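Side-chain contacts in 4-carboxymuconolactone decarboxylase (Sinorhizobium meliloti, PDB 4G9Q), which is of unestablished reaction but may act as a decarboxylase in benzoate degradation or, like some of its family, as a peroxiredoxin: residues R73-R76 against S77-T80; A199-D202 against R203-T207; S233-Q236 against A237-I241. All blocks are in the same frame, centred on the assembly; numbering follows the deposited sequence.

Contact 1 of 3, residues R73-R76 against S77-T80; sequences RRDR and SLVT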
ATOM      1  N   ARG A  73     -16.546  13.830 -16.794  1.00  8.41           N
ATOM      2  CA  ARG A  73     -15.236  14.277 -16.306  1.00  8.99           C
ATOM      3  C   ARG A  73     -15.262  14.654 -14.826  1.00  8.38           C
ATOM      4  O   ARG A  73     -14.286  14.435 -14.113  1.00  7.85           O
ATOM      5  CB  ARG A  73     -14.714  15.454 -17.128  1.00  9.89           C
ATOM      6  CG  ARG A  73     -14.153  15.082 -18.490  1.00 12.89           C
ATOM      7  CD  ARG A  73     -13.635  16.323 -19.229  1.00 18.61           C
ATOM      8  NE  ARG A  73     -14.710  17.271 -19.538  1.00 23.59           N
ATOM      9  CZ  ARG A  73     -14.802  18.513 -19.059  1.00 25.79           C
ATOM     10  NH1 ARG A  73     -13.874  19.000 -18.245  1.00 27.37           N
ATOM     11  NH2 ARG A  73     -15.826  19.281 -19.407  1.00 27.54           N
ATOM     12  N   ARG A  74     -16.378  15.231 -14.383  1.00  8.19           N
ATOM     13  CA  ARG A  74     -16.566  15.588 -12.978  1.00  7.90           C
ATOM     14  C   ARG A  74     -16.451  14.348 -12.086  1.00  7.74           C
ATOM     15  O   ARG A  74     -15.703  14.352 -11.100  1.00  7.46           O
ATOM     16  CB  ARG A  74     -17.914  16.296 -12.784  1.00  8.26           C
ATOM     17  CG  ARG A  74     -18.214  16.771 -11.353  1.00  8.97           C
ATOM     18  CD  ARG A  74     -18.888  15.683 -10.539  1.00  9.78           C
ATOM     19  NE  ARG A  74     -19.489  16.184  -9.301  1.00 11.68           N
ATOM     20  CZ  ARG A  74     -20.250  15.449  -8.497  1.00 11.93           C
ATOM     21  NH1 ARG A  74     -20.504  14.178  -8.792  1.00 11.92           N
ATOM     22  NH2 ARG A  74     -20.763  15.984  -7.397  1.00 12.85           N
ATOM     23  N   ASP A  75     -17.182  13.292 -12.439  1.00  7.26           N
ATOM     24  CA  ASP A  75     -17.159  12.056 -11.657  1.00  7.45           C
ATOM     25  C   ASP A  75     -15.797  11.380 -11.739  1.00  7.01           C
ATOM     26  O   ASP A  75     -15.313  10.851 -10.743  1.00  6.75           O
ATOM     27  CB  ASP A  75     -18.246  11.083 -12.113  1.00  7.84           C
ATOM     28  CG  ASP A  75     -19.640  11.512 -11.692  1.00  9.53           C
ATOM     29  OD1 ASP A  75     -19.781  12.235 -10.685  1.00 11.61           O
ATOM     30  OD2 ASP A  75     -20.608  11.117 -12.375  1.00 11.79           O
ATOM     31  N   ARG A  76     -15.185  11.400 -12.923  1.00  6.79           N
ATOM     32  CA  ARG A  76     -13.833  10.848 -13.080  1.00  6.50           C
ATOM     33  C   ARG A  76     -12.818  11.577 -12.196  1.00  6.60           C
ATOM     34  O   ARG A  76     -11.912  10.955 -11.637  1.00  6.68           O
ATOM     35  CB  ARG A  76     -13.387  10.859 -14.546  1.00  6.43           C
ATOM     36  CG  ARG A  76     -14.040   9.770 -15.364  1.00  6.90           C
ATOM     37  CD  ARG A  76     -13.594   9.783 -16.824  1.00  6.53           C
ATOM     38  NE  ARG A  76     -14.521   8.958 -17.594  1.00  7.26           N
ATOM     39  CZ  ARG A  76     -14.407   7.643 -17.753  1.00  6.87           C
ATOM     40  NH1 ARG A  76     -13.377   6.982 -17.226  1.00  8.06           N
ATOM     41  NH2 ARG A  76     -15.322   6.987 -18.452  1.00  7.66           N
ATOM     42  N   SER A  77     -12.980  12.891 -12.062  1.00  6.59           N
ATOM     43  CA  SER A  77     -12.115  13.665 -11.172  1.00  6.70           C
ATOM     44  C   SER A  77     -12.260  13.232  -9.708  1.00  6.70           C
ATOM     45  O   SER A  77     -11.259  13.077  -9.009  1.00  6.42           O
ATOM     46  CB  SER A  77     -12.367  15.166 -11.329  1.00  6.85           C
ATOM     47  OG  SER A  77     -11.789  15.661 -12.528  1.00  8.67           O
ATOM     48  N   LEU A  78     -13.496  13.019  -9.253  1.00  6.75           N
ATOM     49  CA  LEU A  78     -13.734  12.522  -7.896  1.00  7.08           C
ATOM     50  C   LEU A  78     -13.108  11.146  -7.674  1.00  6.98           C
ATOM     51  O   LEU A  78     -12.479  10.903  -6.643  1.00  7.30           O
ATOM     52  CB  LEU A  78     -15.231  12.474  -7.576  1.00  7.70           C
ATOM     53  CG  LEU A  78     -15.885  13.799  -7.176  1.00  9.38           C
ATOM     54  CD1 LEU A  78     -17.396  13.620  -7.151  1.00 11.55           C
ATOM     55  CD2 LEU A  78     -15.368  14.295  -5.825  1.00 11.12           C
ATOM     56  N   VAL A  79     -13.283  10.257  -8.649  1.00  6.31           N
ATOM     57  CA  VAL A  79     -12.706   8.910  -8.599  1.00  6.13           C
ATOM     58  C   VAL A  79     -11.177   8.963  -8.539  1.00  6.25           C
ATOM     59  O   VAL A  79     -10.543   8.225  -7.773  1.00  6.33           O
ATOM     60  CB  VAL A  79     -13.170   8.071  -9.811  1.00  6.23           C
ATOM     61  CG1 VAL A  79     -12.372   6.777  -9.939  1.00  5.53           C
ATOM     62  CG2 VAL A  79     -14.665   7.762  -9.695  1.00  5.97           C
ATOM     63  N   THR A  80     -10.597   9.846  -9.347  1.00  5.72           N
ATOM     64  CA  THR A  80      -9.143   9.981  -9.429  1.00  6.05           C
ATOM     65  C   THR A  80      -8.567  10.546  -8.128  1.00  6.03           C
ATOM     66  O   THR A  80      -7.581  10.019  -7.603  1.00  5.70           O
ATOM     67  CB  THR A  80      -8.727  10.850 -10.626  1.00  5.93           C
ATOM     68  OG1 THR A  80      -9.328  10.319 -11.815  1.00  6.34           O
ATOM     69  CG2 THR A  80      -7.200  10.852 -10.796  1.00  5.90           C
TER
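Leu78 lays CD1 over one face of the Arg74 guanidinium, 3.6 Å from CZ of Arg74 and displaced toward the rim of the flat group. Two residues on, Thr80 OG1 donates to Arg76 O at 2.7 Å from above the carbonyl plane, while Thr80 N reaches Arg76 O from the opposite face at 2.9 Å, so two bonds grip one oxygen. The threonine hydroxyl stands beside its own backbone N (chi1 -54°), the rotation that turns it back to this carbonyl. All this lies in the first two turns of helix 73-86, part of the all-alpha carboxymuconolactone decarboxylase fold, and most of their residues are buried. A bend at chi2 (-88°) helps bring the Arg74 guanidinium over Leu78. There NH1 of Arg74 meets OD1 of Asp75 at 2.8 Å in a salt bridge that lies in the guanidinium plane. Further out, Glu109 and Asp202 hold the two terminal nitrogens of Arg74, and Arg201 takes the other oxygen of Asp75. Arg76 stretches away from the helix to Leu71 O, Glu239 and His243, and His243 also bonds the Thr80 hydroxyl. Ser77 OG bonds Asn103, while its backbone N donates to Arg73 O.

Contact 2 of 3, residues A199-D202 against R203-T207; sequences APRD and RSLVT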
ATOM      1  N   ALA A 199     -23.080  14.701  -1.610  1.00  8.76           N
ATOM      2  CA  ALA A 199     -24.313  13.953  -1.827  1.00  8.79           C
ATOM      3  C   ALA A 199     -24.028  12.476  -1.562  1.00  8.49           C
ATOM      4  O   ALA A 199     -22.909  12.016  -1.820  1.00  8.24           O
ATOM      5  CB  ALA A 199     -24.798  14.155  -3.248  1.00  8.67           C
ATOM      6  N   PRO A 200     -25.019  11.730  -1.025  1.00  8.34           N
ATOM      7  CA  PRO A 200     -24.821  10.307  -0.726  1.00  8.23           C
ATOM      8  C   PRO A 200     -24.226   9.523  -1.894  1.00  8.12           C
ATOM      9  O   PRO A 200     -23.318   8.716  -1.682  1.00  7.62           O
ATOM     10  CB  PRO A 200     -26.235   9.830  -0.400  1.00  8.63           C
ATOM     11  CG  PRO A 200     -26.846  11.029   0.248  1.00  8.45           C
ATOM     12  CD  PRO A 200     -26.351  12.185  -0.574  1.00  8.53           C
ATOM     13  N   ARG A 201     -24.715   9.775  -3.111  1.00  8.02           N
ATOM     14  CA  ARG A 201     -24.175   9.131  -4.312  1.00  8.42           C
ATOM     15  C   ARG A 201     -22.672   9.367  -4.464  1.00  8.03           C
ATOM     16  O   ARG A 201     -21.915   8.439  -4.767  1.00  8.16           O
ATOM     17  CB  ARG A 201     -24.900   9.644  -5.554  1.00  8.71           C
ATOM     18  CG  ARG A 201     -24.370   9.068  -6.855  1.00 10.33           C
ATOM     19  CD  ARG A 201     -24.374  10.145  -7.913  1.00 14.33           C
ATOM     20  NE  ARG A 201     -23.942   9.667  -9.223  1.00 14.67           N
ATOM     21  CZ  ARG A 201     -22.822  10.044  -9.835  1.00 14.15           C
ATOM     22  NH1 ARG A 201     -21.989  10.904  -9.261  1.00 12.80           N
ATOM     23  NH2 ARG A 201     -22.543   9.563 -11.040  1.00 13.52           N
ATOM     24  N   ASP A 202     -22.256  10.615  -4.260  1.00  7.79           N
ATOM     25  CA  ASP A 202     -20.860  11.007  -4.410  1.00  7.61           C
ATOM     26  C   ASP A 202     -19.985  10.492  -3.270  1.00  6.84           C
ATOM     27  O   ASP A 202     -18.828  10.138  -3.490  1.00  6.96           O
ATOM     28  CB  ASP A 202     -20.741  12.527  -4.528  1.00  7.99           C
ATOM     29  CG  ASP A 202     -21.417  13.067  -5.774  1.00  9.40           C
ATOM     30  OD1 ASP A 202     -21.309  12.421  -6.836  1.00 12.32           O
ATOM     31  OD2 ASP A 202     -22.052  14.138  -5.698  1.00 11.13           O
ATOM     32  N   ARG A 203     -20.535  10.453  -2.058  1.00  6.16           N
ATOM     33  CA  ARG A 203     -19.803   9.888  -0.921  1.00  5.69           C
ATOM     34  C   ARG A 203     -19.564   8.391  -1.133  1.00  5.84           C
ATOM     35  O   ARG A 203     -18.482   7.881  -0.847  1.00  5.69           O
ATOM     36  CB  ARG A 203     -20.533  10.149   0.399  1.00  5.69           C
ATOM     37  CG  ARG A 203     -19.666   9.919   1.633  1.00  5.54           C
ATOM     38  CD  ARG A 203     -20.408  10.253   2.928  1.00  5.57           C
ATOM     39  NE  ARG A 203     -20.749  11.675   3.028  1.00  6.14           N
ATOM     40  CZ  ARG A 203     -19.925  12.624   3.474  1.00  6.15           C
ATOM     41  NH1 ARG A 203     -18.686  12.327   3.862  1.00  5.81           N
ATOM     42  NH2 ARG A 203     -20.341  13.881   3.520  1.00  6.15           N
ATOM     43  N   SER A 204     -20.572   7.701  -1.657  1.00  6.04           N
ATOM     44  CA  SER A 204     -20.431   6.289  -2.002  1.00  6.55           C
ATOM     45  C   SER A 204     -19.434   6.105  -3.146  1.00  6.58           C
ATOM     46  O   SER A 204     -18.636   5.164  -3.127  1.00  6.26           O
ATOM     47  CB  SER A 204     -21.789   5.689  -2.365  1.00  6.90           C
ATOM     48  OG  SER A 204     -22.586   5.525  -1.199  1.00  7.81           O
ATOM     49  N   LEU A 205     -19.485   7.004  -4.130  1.00  6.92           N
ATOM     50  CA  LEU A 205     -18.543   6.985  -5.252  1.00  6.88           C
ATOM     51  C   LEU A 205     -17.089   7.064  -4.770  1.00  7.04           C
ATOM     52  O   LEU A 205     -16.256   6.251  -5.167  1.00  7.04           O
ATOM     53  CB  LEU A 205     -18.850   8.118  -6.243  1.00  7.24           C
ATOM     54  CG  LEU A 205     -17.926   8.256  -7.459  1.00  7.59           C
ATOM     55  CD1 LEU A 205     -17.961   6.988  -8.309  1.00  8.06           C
ATOM     56  CD2 LEU A 205     -18.304   9.472  -8.292  1.00  8.49           C
ATOM     57  N   VAL A 206     -16.789   8.039  -3.916  1.00  6.52           N
ATOM     58  CA  VAL A 206     -15.421   8.179  -3.406  1.00  6.49           C
ATOM     59  C   VAL A 206     -15.010   6.976  -2.545  1.00  6.09           C
ATOM     60  O   VAL A 206     -13.854   6.554  -2.584  1.00  6.00           O
ATOM     61  CB  VAL A 206     -15.162   9.534  -2.673  1.00  6.76           C
ATOM     62  CG1 VAL A 206     -15.247  10.710  -3.655  1.00  7.25           C
ATOM     63  CG2 VAL A 206     -16.103   9.747  -1.513  1.00  8.37           C
ATOM     64  N   THR A 207     -15.962   6.423  -1.791  1.00  5.68           N
ATOM     65  CA  THR A 207     -15.701   5.243  -0.965  1.00  5.60           C
ATOM     66  C   THR A 207     -15.351   4.030  -1.830  1.00  5.52           C
ATOM     67  O   THR A 207     -14.327   3.385  -1.594  1.00  5.02           O
ATOM     68  CB  THR A 207     -16.876   4.912  -0.019  1.00  5.75           C
ATOM     69  OG1 THR A 207     -17.210   6.079   0.741  1.00  6.56           O
ATOM     70  CG2 THR A 207     -16.505   3.776   0.937  1.00  5.86           C
TER
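Asp202 and Leu205 meet through backbone and methylene: Leu205 CB lies 3.4 Å from Asp202 O, and the same carbonyl accepts from Val206 N at 3.0 Å. The Asp202 carboxylate leads elsewhere, with OD1 taking NH1 of Arg201 at 2.9 Å, nearly along its own C-O bond and 4° out of the guanidinium plane. Arg74 binds that same oxygen, so two arginines probably balance the charge of this buried acid. Leu205 runs alongside Arg201, both pointing the same way, and its CD2 comes within 4.1 Å of NH1 of Arg201. CG of Leu205 is trans to the backbone N (chi1 178°), which sends the branched end in the direction the arginine takes. With an alanine at Arg201, Asp75 and Asp202 would probably each lose a positive partner, and Leu205 the side chain that lies alongside it. Arg203 packs CB 3.7 Å from Ala199 O, the N-cap carbonyl that also accepts from Arg203 N; its guanidinium turns away to Arg195 O and Glu112. These are the first turns of helix 200-213, packed against helix 73-86, which meets Arg201, Asp202 and Leu205, and against helix 107-120, which meets Asp202, Arg203 and Val206, with helix 220-229 packing on Ser204 and Thr207.

Contact 3 of 3, residues S233-Q236 against A237-I241; sequences SEEQ and AAEVI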
ATOM      1  N   SER A 233     -25.292   4.452 -11.466  1.00  9.86           N
ATOM      2  CA  SER A 233     -25.763   3.398 -12.374  1.00  9.41           C
ATOM      3  C   SER A 233     -24.744   2.274 -12.465  1.00  9.38           C
ATOM      4  O   SER A 233     -23.566   2.463 -12.143  1.00  9.21           O
ATOM      5  CB  SER A 233     -26.076   3.953 -13.767  1.00  9.47           C
ATOM      6  OG  SER A 233     -24.893   4.334 -14.442  1.00  8.53           O
ATOM      7  N   GLU A 234     -25.199   1.104 -12.901  1.00  9.45           N
ATOM      8  CA  GLU A 234     -24.302  -0.033 -13.086  1.00  9.59           C
ATOM      9  C   GLU A 234     -23.216   0.248 -14.126  1.00  9.55           C
ATOM     10  O   GLU A 234     -22.063  -0.156 -13.940  1.00  9.29           O
ATOM     11  CB  GLU A 234     -25.089  -1.294 -13.443  1.00  9.87           C
ATOM     12  CG  GLU A 234     -25.974  -1.790 -12.299  1.00 10.82           C
ATOM     13  CD  GLU A 234     -26.572  -3.159 -12.554  1.00 11.98           C
ATOM     14  OE1 GLU A 234     -26.366  -3.708 -13.657  1.00 12.87           O
ATOM     15  OE2 GLU A 234     -27.254  -3.689 -11.645  1.00 14.27           O
ATOM     16  N   GLU A 235     -23.566   0.946 -15.208  1.00  9.14           N
ATOM     17  CA  GLU A 235     -22.555   1.287 -16.218  1.00  9.05           C
ATOM     18  C   GLU A 235     -21.548   2.294 -15.675  1.00  8.53           C
ATOM     19  O   GLU A 235     -20.364   2.213 -15.988  1.00  8.23           O
ATOM     20  CB  GLU A 235     -23.170   1.751 -17.551  1.00  9.66           C
ATOM     21  CG  GLU A 235     -23.828   3.135 -17.562  1.00 10.71           C
ATOM     22  CD  GLU A 235     -22.849   4.286 -17.802  1.00 12.60           C
ATOM     23  OE1 GLU A 235     -21.694   4.045 -18.236  1.00 13.26           O
ATOM     24  OE2 GLU A 235     -23.245   5.445 -17.556  1.00 12.34           O
ATOM     25  N   GLN A 236     -22.021   3.233 -14.851  1.00  7.99           N
ATOM     26  CA  GLN A 236     -21.119   4.177 -14.185  1.00  8.00           C
ATOM     27  C   GLN A 236     -20.134   3.423 -13.290  1.00  7.87           C
ATOM     28  O   GLN A 236     -18.934   3.705 -13.308  1.00  7.44           O
ATOM     29  CB  GLN A 236     -21.907   5.226 -13.391  1.00  8.13           C
ATOM     30  CG  GLN A 236     -22.463   6.351 -14.278  1.00  8.43           C
ATOM     31  CD  GLN A 236     -23.532   7.203 -13.608  1.00 10.88           C
ATOM     32  OE1 GLN A 236     -23.986   6.917 -12.499  1.00 10.15           O
ATOM     33  NE2 GLN A 236     -23.952   8.256 -14.302  1.00 11.90           N
ATOM     34  N   ALA A 237     -20.644   2.454 -12.527  1.00  7.94           N
ATOM     35  CA  ALA A 237     -19.805   1.630 -11.654  1.00  7.86           C
ATOM     36  C   ALA A 237     -18.769   0.853 -12.460  1.00  7.74           C
ATOM     37  O   ALA A 237     -17.620   0.730 -12.044  1.00  7.85           O
ATOM     38  CB  ALA A 237     -20.660   0.684 -10.813  1.00  7.97           C
ATOM     39  N   ALA A 238     -19.173   0.346 -13.623  1.00  7.78           N
ATOM     40  CA  ALA A 238     -18.248  -0.352 -14.514  1.00  7.48           C
ATOM     41  C   ALA A 238     -17.164   0.605 -15.013  1.00  7.38           C
ATOM     42  O   ALA A 238     -16.002   0.221 -15.132  1.00  7.44           O
ATOM     43  CB  ALA A 238     -18.999  -0.983 -15.685  1.00  8.14           C
ATOM     44  N   GLU A 239     -17.548   1.849 -15.296  1.00  7.13           N
ATOM     45  CA  GLU A 239     -16.588   2.867 -15.729  1.00  7.08           C
ATOM     46  C   GLU A 239     -15.620   3.237 -14.610  1.00  6.80           C
ATOM     47  O   GLU A 239     -14.453   3.517 -14.877  1.00  6.35           O
ATOM     48  CB  GLU A 239     -17.292   4.126 -16.251  1.00  7.56           C
ATOM     49  CG  GLU A 239     -18.081   3.928 -17.556  1.00  8.72           C
ATOM     50  CD  GLU A 239     -17.207   3.652 -18.780  1.00 11.12           C
ATOM     51  OE1 GLU A 239     -16.033   4.084 -18.822  1.00 12.10           O
ATOM     52  OE2 GLU A 239     -17.713   3.008 -19.724  1.00 13.43           O
ATOM     53  N   VAL A 240     -16.112   3.248 -13.369  1.00  6.69           N
ATOM     54  CA  VAL A 240     -15.267   3.512 -12.194  1.00  6.48           C
ATOM     55  C   VAL A 240     -14.158   2.457 -12.099  1.00  6.33           C
ATOM     56  O   VAL A 240     -12.977   2.783 -11.983  1.00  5.98           O
ATOM     57  CB  VAL A 240     -16.096   3.556 -10.877  1.00  6.70           C
ATOM     58  CG1 VAL A 240     -15.181   3.596  -9.659  1.00  6.92           C
ATOM     59  CG2 VAL A 240     -17.031   4.761 -10.873  1.00  7.29           C
ATOM     60  N   ILE A 241     -14.550   1.191 -12.182  1.00  6.51           N
ATOM     61  CA  ILE A 241     -13.597   0.085 -12.150  1.00  6.51           C
ATOM     62  C   ILE A 241     -12.605   0.202 -13.309  1.00  6.50           C
ATOM     63  O   ILE A 241     -11.405   0.001 -13.126  1.00  6.81           O
ATOM     64  CB  ILE A 241     -14.316  -1.282 -12.166  1.00  6.66           C
ATOM     65  CG1 ILE A 241     -15.185  -1.429 -10.909  1.00  6.95           C
ATOM     66  CG2 ILE A 241     -13.312  -2.432 -12.265  1.00  6.76           C
ATOM     67  CD1 ILE A 241     -16.122  -2.631 -10.919  1.00  8.09           C
TER
HETATM   68  O   HOH W   1     -20.277   2.372 -19.918  1.00 16.55           O
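Glu235 and Glu239, one helical turn apart, slant across each other with their carboxylate planes 55° apart. The contact is made by OE1 of Glu235, which comes to 3.7 Å from CG of Glu239, oxygen against methylene rather than acid against acid. The two like charges come no nearer than 4.4 Å, between OE1 of Glu235 and OE2 of Glu239. A water spans them, donating to OE1 of Glu235 at 2.8 Å and to OE2 of Glu239, which probably eases their repulsion. Glu235 sets CG between its backbone N and carbonyl carbon (chi1 72°) and bends again at chi2, turning OE1 onward along the helix toward Glu239; it also touches a crystal neighbour, which may influence this pose. Glu239 bends at chi2 too, and its other oxygen, OE1, is bound by Arg68 and Arg76, so its charge is probably at least partly balanced from that side.

Gln236 is oriented the other way, back to the start of the helix. Its chain extends beyond CG, and OE1 accepts from Ser233 N at 3.0 Å, the donor standing above the amide carbonyl plane on an almost straight N-H (178°). In return Gln236 N donates to OG of Ser233 at 3.1 Å. On other sides, Ala238 and Ile241 pack against Val176 and Leu180 of the second subunit, placing this helix start at the trimer interface. The reciprocal pair, side chain to backbone in both directions between the N-cap Ser233 and Gln236 three residues on, is a capping box that begins helix 234-248.

Contacts 1 and 2 are buried near the centre of the chain, whereas contact 3 is only partly buried and lies further out, beside a second subunit. All three open a helix, and the first two do so far apart in the sequence by closely similar means: an arginine and aspartate neighbouring in sequence, with a leucine beside the guanidinium. They are cross-linked by a pair of exchanged salt bridges. Contact 3 instead relies on a serine-glutamine cap and a water between two acids. It joins the others through Arg76 to Glu239 and a weak bond between Arg201 and Gln236, while Val79, Leu205 and Val240 supply the apolar meeting point of the three helices.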